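Side-chain contacts in dual specificity protein phosphatase 8 (Homo sapiens, PDB 4JMK), which probably dephosphorylates phosphotyrosine, phosphoserine and phosphothreonine in proteins and so negatively regulates mitogen-activated protein kinases: residues A[137-140]-A[141-144]; A[13-16]-A[17-21]; A[60-63]-A[64-67]. The protein carries 1 engineered substitution. All coordinates share one frame; numbering follows the deposited sequence.

Contact 1 of 3, residues A[137-140]-A[141-144]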
# COMPACT_ATOMS: atom_id res chain seq x y z
N GLU A 137 -14.95 2.10 -5.18
CA GLU A 137 -15.46 0.91 -5.87
C GLU A 137 -14.99 -0.36 -5.17
O GLU A 137 -15.71 -1.35 -5.12
CB GLU A 137 -15.02 0.86 -7.34
CG GLU A 137 -16.06 1.32 -8.34
CD GLU A 137 -17.41 0.66 -8.14
OE1 GLU A 137 -18.29 1.32 -7.58
OE2 GLU A 137 -17.59 -0.51 -8.55
N TYR A 138 -13.77 -0.32 -4.64
CA TYR A 138 -13.24 -1.46 -3.90
C TYR A 138 -14.08 -1.70 -2.66
O TYR A 138 -14.46 -2.84 -2.36
CB TYR A 138 -11.77 -1.21 -3.55
CG TYR A 138 -11.08 -2.38 -2.86
CD1 TYR A 138 -10.99 -3.62 -3.47
CD2 TYR A 138 -10.51 -2.23 -1.59
CE1 TYR A 138 -10.36 -4.69 -2.84
CE2 TYR A 138 -9.88 -3.29 -0.95
CZ TYR A 138 -9.81 -4.52 -1.59
OH TYR A 138 -9.18 -5.58 -0.98
N GLU A 139 -14.41 -0.62 -1.95
CA GLU A 139 -15.23 -0.75 -0.75
C GLU A 139 -16.59 -1.34 -1.09
O GLU A 139 -17.14 -2.17 -0.36
CB GLU A 139 -15.44 0.61 -0.09
CG GLU A 139 -16.27 0.57 1.18
CD GLU A 139 -15.93 -0.61 2.09
OE1 GLU A 139 -14.73 -0.93 2.28
OE2 GLU A 139 -16.88 -1.21 2.62
N ARG A 140 -17.14 -0.89 -2.22
CA ARG A 140 -18.47 -1.33 -2.60
C ARG A 140 -18.45 -2.83 -2.82
O ARG A 140 -19.37 -3.54 -2.41
CB ARG A 140 -18.93 -0.60 -3.86
CG ARG A 140 -20.43 -0.72 -4.08
CD ARG A 140 -20.87 0.17 -5.21
NE ARG A 140 -20.39 -0.33 -6.49
CZ ARG A 140 -21.01 -1.27 -7.20
NH1 ARG A 140 -22.13 -1.84 -6.75
NH2 ARG A 140 -20.51 -1.65 -8.37
N SER A 141 -17.37 -3.32 -3.42
CA SER A 141 -17.23 -4.74 -3.73
C SER A 141 -17.00 -5.61 -2.49
O SER A 141 -17.47 -6.74 -2.42
CB SER A 141 -16.12 -4.95 -4.77
OG SER A 141 -14.84 -5.13 -4.17
N LEU A 142 -16.27 -5.07 -1.51
CA LEU A 142 -16.08 -5.77 -0.24
C LEU A 142 -17.42 -5.93 0.46
O LEU A 142 -17.71 -6.98 1.06
CB LEU A 142 -15.09 -5.02 0.65
CG LEU A 142 -13.60 -4.95 0.26
CD1 LEU A 142 -12.87 -4.00 1.19
CD2 LEU A 142 -12.94 -6.32 0.27
N LYS A 143 -18.25 -4.89 0.39
CA LYS A 143 -19.55 -4.95 1.06
C LYS A 143 -20.47 -6.00 0.45
O LYS A 143 -21.27 -6.62 1.15
CB LYS A 143 -20.21 -3.57 1.11
CG LYS A 143 -19.61 -2.68 2.19
CD LYS A 143 -20.65 -1.72 2.77
CE LYS A 143 -20.38 -0.28 2.34
NZ LYS A 143 -21.62 0.41 1.87
N LEU A 144 -20.34 -6.24 -0.85
CA LEU A 144 -21.11 -7.30 -1.50
C LEU A 144 -20.55 -8.70 -1.21
O LEU A 144 -21.31 -9.66 -1.05
CB LEU A 144 -21.21 -7.03 -3.00
CG LEU A 144 -21.90 -5.69 -3.32
CD1 LEU A 144 -21.30 -5.04 -4.54
CD2 LEU A 144 -23.42 -5.86 -3.49

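Contact 2 of 3, residues A[13-16]-A[17-21]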
# COMPACT_ATOMS: atom_id res chain seq x y z
N GLY A 13 6.34 4.93 1.97
CA GLY A 13 7.46 5.80 1.69
C GLY A 13 7.70 6.06 0.22
O GLY A 13 6.86 5.74 -0.63
N SER A 14 8.86 6.67 -0.08
CA SER A 14 9.21 7.11 -1.43
C SER A 14 10.30 6.24 -2.03
O SER A 14 10.89 5.40 -1.34
CB SER A 14 9.74 8.54 -1.39
OG SER A 14 10.97 8.59 -0.67
N GLN A 15 10.59 6.45 -3.32
CA GLN A 15 11.72 5.79 -3.95
C GLN A 15 13.02 6.10 -3.19
O GLN A 15 13.83 5.20 -2.95
CB GLN A 15 11.86 6.20 -5.42
CG GLN A 15 13.16 5.70 -6.06
CD GLN A 15 13.23 5.99 -7.54
OE1 GLN A 15 12.36 5.58 -8.31
NE2 GLN A 15 14.27 6.69 -7.96
N LYS A 16 13.21 7.36 -2.81
CA LYS A 16 14.40 7.73 -2.05
C LYS A 16 14.51 6.98 -0.72
O LYS A 16 15.61 6.61 -0.32
CB LYS A 16 14.50 9.24 -1.82
CG LYS A 16 14.71 10.05 -3.10
CD LYS A 16 15.19 11.47 -2.81
CE LYS A 16 15.01 12.38 -4.02
NZ LYS A 16 15.64 13.72 -3.84
N ASP A 17 13.38 6.79 -0.03
CA ASP A 17 13.37 5.97 1.19
C ASP A 17 13.83 4.53 0.94
O ASP A 17 14.75 4.04 1.61
CB ASP A 17 11.96 5.92 1.80
CG ASP A 17 11.51 7.25 2.36
OD1 ASP A 17 12.38 8.04 2.78
OD2 ASP A 17 10.28 7.50 2.39
N VAL A 18 13.21 3.86 -0.02
CA VAL A 18 13.41 2.42 -0.20
C VAL A 18 14.82 2.09 -0.71
O VAL A 18 15.32 0.99 -0.52
CB VAL A 18 12.34 1.80 -1.13
CG1 VAL A 18 12.65 2.11 -2.60
CG2 VAL A 18 12.23 0.30 -0.93
N LEU A 19 15.47 3.07 -1.34
CA LEU A 19 16.82 2.88 -1.89
C LEU A 19 17.90 3.27 -0.89
O LEU A 19 19.10 3.06 -1.14
CB LEU A 19 16.99 3.65 -3.20
CG LEU A 19 16.11 3.19 -4.36
CD1 LEU A 19 16.36 4.05 -5.60
CD2 LEU A 19 16.37 1.72 -4.67
N ASN A 20 17.49 3.84 0.24
CA ASN A 20 18.41 4.19 1.30
C ASN A 20 18.72 2.96 2.15
O ASN A 20 17.97 2.66 3.10
CB ASN A 20 17.79 5.30 2.16
CG ASN A 20 18.75 5.87 3.19
OD1 ASN A 20 19.54 5.14 3.80
ND2 ASN A 20 18.68 7.17 3.40
N LYS A 21 19.80 2.25 1.83
CA LYS A 21 20.08 0.97 2.49
C LYS A 21 20.14 1.11 4.01
O LYS A 21 19.59 0.28 4.74
CB LYS A 21 21.37 0.34 1.98
CG LYS A 21 21.64 -1.05 2.57
CD LYS A 21 22.81 -1.74 1.88
CE LYS A 21 24.15 -1.31 2.45
NZ LYS A 21 24.32 -1.78 3.88

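Contact 3 of 3, residues A[60-63]-A[64-67]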
# COMPACT_ATOMS: atom_id res chain seq x y z
N CYS A 60 -6.09 7.66 -15.65
CA CYS A 60 -6.69 6.53 -16.35
C CYS A 60 -6.11 5.18 -15.94
O CYS A 60 -6.62 4.14 -16.34
CB CYS A 60 -6.56 6.72 -17.86
SG CYS A 60 -7.17 8.30 -18.44
N GLU A 61 -5.04 5.20 -15.14
CA GLU A 61 -4.43 3.96 -14.71
C GLU A 61 -5.36 3.20 -13.77
O GLU A 61 -6.18 3.78 -13.05
CB GLU A 61 -3.08 4.21 -14.03
CG GLU A 61 -2.34 2.95 -13.61
CD GLU A 61 -1.77 2.16 -14.77
OE1 GLU A 61 -0.61 2.42 -15.14
OE2 GLU A 61 -2.48 1.29 -15.32
N LYS A 62 -5.22 1.89 -13.78
CA LYS A 62 -6.17 1.05 -13.11
C LYS A 62 -5.48 0.21 -12.00
O LYS A 62 -4.57 -0.60 -12.26
CB LYS A 62 -6.87 0.23 -14.19
CG LYS A 62 -8.27 -0.22 -13.87
CD LYS A 62 -8.43 -1.65 -14.37
CE LYS A 62 -7.14 -2.44 -14.11
NZ LYS A 62 -6.56 -2.23 -12.74
N LEU A 63 -5.89 0.44 -10.75
CA LEU A 63 -5.23 -0.14 -9.58
C LEU A 63 -6.10 -1.25 -8.98
O LEU A 63 -5.60 -2.11 -8.25
CB LEU A 63 -5.01 0.98 -8.55
CG LEU A 63 -4.50 0.70 -7.13
CD1 LEU A 63 -3.23 -0.13 -7.15
CD2 LEU A 63 -4.27 2.01 -6.38
N LEU A 64 -7.39 -1.23 -9.28
CA LEU A 64 -8.39 -2.10 -8.63
C LEU A 64 -8.09 -3.61 -8.44
O LEU A 64 -8.18 -4.12 -7.30
CB LEU A 64 -9.78 -1.92 -9.25
CG LEU A 64 -10.83 -1.22 -8.42
CD1 LEU A 64 -12.11 -1.06 -9.23
CD2 LEU A 64 -11.10 -2.00 -7.14
N PRO A 65 -7.73 -4.33 -9.54
CA PRO A 65 -7.45 -5.77 -9.51
C PRO A 65 -6.10 -6.08 -8.95
O PRO A 65 -5.75 -7.25 -8.95
CB PRO A 65 -7.40 -6.15 -10.98
CG PRO A 65 -6.90 -4.94 -11.61
CD PRO A 65 -7.66 -3.86 -10.91
N TRP A 66 -5.33 -5.09 -8.52
CA TRP A 66 -4.05 -5.36 -7.85
C TRP A 66 -4.21 -5.28 -6.35
O TRP A 66 -3.31 -5.65 -5.62
CB TRP A 66 -3.00 -4.34 -8.28
CG TRP A 66 -2.52 -4.53 -9.69
CD1 TRP A 66 -2.82 -3.75 -10.77
CD2 TRP A 66 -1.65 -5.56 -10.16
NE1 TRP A 66 -2.19 -4.24 -11.89
CE2 TRP A 66 -1.47 -5.36 -11.54
CE3 TRP A 66 -1.01 -6.64 -9.55
CZ2 TRP A 66 -0.66 -6.19 -12.32
CZ3 TRP A 66 -0.22 -7.47 -10.32
CH2 TRP A 66 -0.05 -7.24 -11.70
N LEU A 67 -5.36 -4.78 -5.89
CA LEU A 67 -5.53 -4.50 -4.47
C LEU A 67 -5.55 -5.77 -3.61
O LEU A 67 -4.86 -5.85 -2.61
CB LEU A 67 -6.78 -3.64 -4.22
CG LEU A 67 -6.68 -2.21 -4.75
CD1 LEU A 67 -7.98 -1.42 -4.52
CD2 LEU A 67 -5.48 -1.50 -4.11

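Contact 1 of 3, residues A[137-140]-A[141-144]
Y138 and L142, one helical turn apart, meet with the leucine lying over one face of the phenol ring. The branch of L142 sits off-centre, toward the rim: CD1 of L142 comes to 3.7 Å from CE2 of Y138 and makes a CH-pi contact 4.2 Å from the ring centroid, while CD2 leans toward CZ and OH. With CG anti to the backbone N (chi1 -176°), the ring is carried to where L142 can lie over it. Its hydroxyl is hydrogen-bonded to D68. A phenylalanine here would probably leave the D68 carboxylate without its hydroxyl partner.

The carbonyl of Y138 holds two donors. L142 N gives the regular helical bond to O of Y138 at 3.0 Å, and OG of S141 adds a second bond of 2.9 Å to the same oxygen, reaching it from a more bent direction (C=O...OG 127°). Within 137-140, R140 grips E137 side-on: NE gives a 2.9 Å bond to OE1 of E137, and NH2 one of 3.1 Å to OE2, both near the guanidinium plane. E139, bent at chi2, brings OE2 to 3.1 Å from CG of K143, yet the lysine NZ stays 5.1 Å from that oxygen.

Y138 also packs on A101 and K105 of helix 94-107 and on L67 and I71 of helix 67-79. The pattern is that of an amphipathic alpha-helix, here the C-terminal helix 129-148 of the dual-specificity phosphatase domain, with Y138 turned into the domain and the E137-R140 salt bridge in a more exposed position.

Contact 2 of 3, residues A[13-16]-A[17-21]
The backbone runs from G13 into the short helix 15-18, whose first turn is closed by V18 N bonding to S14 O at 3.1 Å and by L19 N bonding to Q15 O. S14 occupies the N-cap, and with D17 it forms a capping box, each side chain accepting from the other residue's backbone. OG of S14 takes the N-H of D17 at 3.1 Å and 162°; the serine's first torsion (chi1 66°) swings OG between its own N and carbonyl carbon, and thereby over the start of the helix. In return, OD2 of D17 takes the N-H of S14 at 3.0 Å, and this donor comes from above the carboxylate plane, 38° out of it. The same OD2 lies 3.4 Å from CA of G13, with no side chain on the glycine to obstruct it.

One apolar contact accompanies the box. Q15, extended beyond CG, is met by L19 from one turn ahead, CD1 of L19 resting 3.6 Å from CG of Q15. V18 brings its CG1 methyl to 3.3 Å from the carbonyl O of Q15, and the valine also packs on I85 and H87 of strand 83-87 and on M24 of helix 21-26. N20 begins the next helix by capping L23 N through its OD1.

Strand 83-87 leads to S88, the predicted phosphocysteine position, engineered to serine in this structure; the side chain of S14 is about 7 Å from that of S88. The chemistry is reciprocal: two polar side chains satisfy two N-H groups at a helix start, and the helix's N-terminal end would probably favour the negative charge of the largely buried D17.

Contact 3 of 3, residues A[60-63]-A[64-67]
L63 and L67 supply the apolar part of this turn, which lies in the loop linking strand 50-52 to helix 67-79; their side chains cross at about a right angle. CD2 of L67 lies 3.9 Å from CG of L63 and 4.0 Å from CD1 of L63, so one methyl of the later leucine rests against the branch of the earlier one. L63 stands with CG on the far side from its backbone N (chi1 172°), which directs its branch to that methyl; CD1 of L63 is also 4.4 Å from CB of W66, a looser approach. Both leucines pack on I98 of helix 94-107, and L67 further on A101 and Y138. The L63 side chain is about 9 Å from that of S88, the predicted phosphocysteine position, engineered to serine.

Backbone hydrogen bonding makes the turn itself. W66 N donates to O of L63 at 3.0 Å, arriving well above the carbonyl plane (41° out of it), and L67 N bonds to L64 O as the chain enters helix 67-79. The indole of W66 is met near its plane by two carbonyls: O of K62 lies 3.9 Å from CD1 of W66, with O of L63 also at the edge. The W66 side chain also packs on V53 and P54.

Polar side chains fix the approach to the turn. K62 N donates to OE2 of E61 at 3.2 Å, using the anti lone pair of that oxygen, and OE1 of E61 is taken by the backbone N of N56. The amide of Q134, from helix 129-148, bonds L63 N through OE1 and E61 O through NE2. CE of K62 lies 3.5 Å from CG of P65, though the placement of the amine end beyond it is doubtful.

Taken together, L63 and L67 bury their branches against helix 94-107, while main-chain N-H and C=O groups are satisfied by the turn and by the Q134 amide.

Overall arrangement
None of the three local contacts is a fully buried core contact. Contact 1 lies on the surface, on helix 129-148, whereas contacts 2 and 3 are each partly buried, at a helix start and in the loop leading into helix 67-79. Contacts 1 and 3 adjoin: Y138 CG lies 3.6 Å from L67 CD1, and both pack on helix 94-107. Contact 2 stands apart, on the opposite side of the chain's centre from contact 1, their centres about 32 Å apart. Contact 1 pairs a CH-pi contact with a salt bridge, contact 2 trades hydrogen bonds at a cap, and contact 3 joins leucine packing to backbone turns.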